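Local coordinates for phosphate transport system protein phoU (Streptococcus pneumoniae, PDB 2I0M) that regulates the phosphate transport system, with a likely role in controlling phosphate uptake, and forms a zinc-binding homodimer, at the zinc ion site. Coordinates in Å, arbitrary orientation; residue numbers count along the deposited sequence, not the author numbering. Chains: chain A/B, Phosphate transport system protein phoU.

The zinc ion site. Residues chain A 53, 91-92, 95; chain B 202, 212, 214. With ZN (zinc ion), chain C.
A:Glu91, A:Asp95 and B:Asp214 bind a zinc ion between the two subunits. A:Glu91 and A:Asp95 lie one turn apart on the same helix and belong to the E-x-x-x-D metal motif of PhoU proteins. B:Asp214 comes from the C-terminal tail of the other subunit.

A:Glu91 binds through both carboxylate oxygens. OE2 is 2.3 Å from ZN, and OE1 is a longer 2.6 Å from ZN, so the chelation is uneven. Its chain bends at chi2 (46°), which folds the carboxylate back toward the metal. A:Asp95 binds through OD2, 2.0 Å from ZN. B:Asp214 matches it from the opposite subunit, with OD1 2.0 Å from ZN.

The B:Asp214 carboxylate meets both acids of chain A tip to tip. It is nearly coplanar with that of A:Glu91, the planes 21° apart, but stands steeply across that of A:Asp95. OD1 of B:Asp214 and OD2 of A:Asp95 are 2.9 Å apart, two oxygens probably brought together by the shared ion. Zinc probably offsets much of their mutual repulsion. The shell is irregular, and water or weak ligands may not be modelled.

The amide oxygen OD1 of A:Asn53 and OD2 of B:Asp214 meet tip to tip, 3.1 Å apart, as two acceptors rather than a hydrogen bond. The amide and carboxylate planes are strongly crossed. The amide nitrogen ND2 of A:Asn53 turns to the metal-binding carboxylate, 2.9 Å from OE2 of A:Glu91. B:Glu202 stays outside the modelled shell, its OE2 4.3 Å from ZN. This nearby carboxylate may still add to the negative field around the metal.

Helix 74-105 of chain A supplies A:Glu91 and A:Asp95, and helix 39-66 carries A:Asn53 beside them. The tail beyond helix 177-209 of chain B crosses over to this helical surface, so the zinc bridges the two subunits and may help to hold the homodimer together.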
loop_
_atom_site.group_PDB
_atom_site.type_symbol
_atom_site.label_atom_id
_atom_site.label_comp_id
_atom_site.label_asym_id
_atom_site.label_seq_id
_atom_site.Cartn_x
_atom_site.Cartn_y
_atom_site.Cartn_z
ATOM N N ASN A 53 15.552 3.832 0.509
ATOM C CA ASN A 53 15.620 2.525 -0.120
ATOM C C ASN A 53 16.814 1.775 0.480
ATOM O O ASN A 53 16.653 0.664 1.000
ATOM C CB ASN A 53 15.780 2.671 -1.636
ATOM C CG ASN A 53 14.480 3.031 -2.350
ATOM O OD1 ASN A 53 14.218 2.511 -3.431
ATOM N ND2 ASN A 53 13.685 3.929 -1.780
ATOM N N GLU A 91 9.546 2.606 3.468
ATOM C CA GLU A 91 10.038 3.118 2.177
ATOM C C GLU A 91 8.949 3.489 1.175
ATOM O O GLU A 91 9.168 4.338 0.314
ATOM C CB GLU A 91 11.317 2.412 1.613
ATOM C CG GLU A 91 11.322 1.488 0.418
ATOM C CD GLU A 91 10.557 1.936 -0.820
ATOM O OE1 GLU A 91 9.339 1.655 -0.856
ATOM O OE2 GLU A 91 11.165 2.489 -1.779
ATOM N N ARG A 92 7.764 2.895 1.320
ATOM C CA ARG A 92 6.630 3.291 0.473
ATOM C C ARG A 92 6.060 4.626 0.958
ATOM O O ARG A 92 5.722 5.489 0.152
ATOM C CB ARG A 92 5.590 2.179 0.368
ATOM C CG ARG A 92 6.144 0.972 -0.396
ATOM C CD ARG A 92 5.214 -0.192 -0.376
ATOM N NE ARG A 92 5.809 -1.389 -0.970
ATOM C CZ ARG A 92 5.217 -2.583 -0.982
ATOM N NH1 ARG A 92 4.009 -2.731 -0.426
ATOM N NH2 ARG A 92 5.822 -3.626 -1.557
ATOM N N ASP A 95 8.424 7.124 -0.540
ATOM C CA ASP A 95 8.131 7.379 -1.970
ATOM C C ASP A 95 6.966 8.372 -2.173
ATOM O O ASP A 95 6.974 9.162 -3.104
ATOM C CB ASP A 95 7.753 6.087 -2.680
ATOM C CG ASP A 95 8.894 5.073 -2.765
ATOM O OD1 ASP A 95 10.114 5.416 -2.743
ATOM O OD2 ASP A 95 8.530 3.888 -2.913
ATOM N N GLU B 202 8.177 -4.468 -8.824
ATOM C CA GLU B 202 9.438 -3.832 -8.403
ATOM C C GLU B 202 10.332 -4.773 -7.594
ATOM O O GLU B 202 11.541 -4.778 -7.758
ATOM C CB GLU B 202 9.177 -2.571 -7.578
ATOM C CG GLU B 202 8.396 -1.485 -8.307
ATOM C CD GLU B 202 8.252 -0.205 -7.487
ATOM O OE1 GLU B 202 8.637 0.866 -7.989
ATOM O OE2 GLU B 202 7.747 -0.267 -6.343
ATOM N N LEU B 212 16.313 -2.353 -5.107
ATOM C CA LEU B 212 14.917 -1.955 -5.228
ATOM C C LEU B 212 14.908 -0.559 -5.837
ATOM O O LEU B 212 15.497 0.372 -5.284
ATOM C CB LEU B 212 14.202 -1.996 -3.868
ATOM C CG LEU B 212 12.659 -1.983 -3.849
ATOM C CD1 LEU B 212 12.036 -3.188 -4.581
ATOM C CD2 LEU B 212 12.118 -1.871 -2.410
ATOM N N ASP B 214 12.440 2.529 -7.842
ATOM C CA ASP B 214 11.059 2.992 -7.830
ATOM C C ASP B 214 10.510 3.218 -9.245
ATOM O O ASP B 214 11.139 3.890 -10.079
ATOM C CB ASP B 214 10.932 4.224 -6.930
ATOM C CG ASP B 214 11.320 3.921 -5.494
ATOM O OD1 ASP B 214 10.592 3.169 -4.826
ATOM O OD2 ASP B 214 12.361 4.420 -5.032
HETATM ZN ZN ZN C . 9.559 2.208 -3.372
#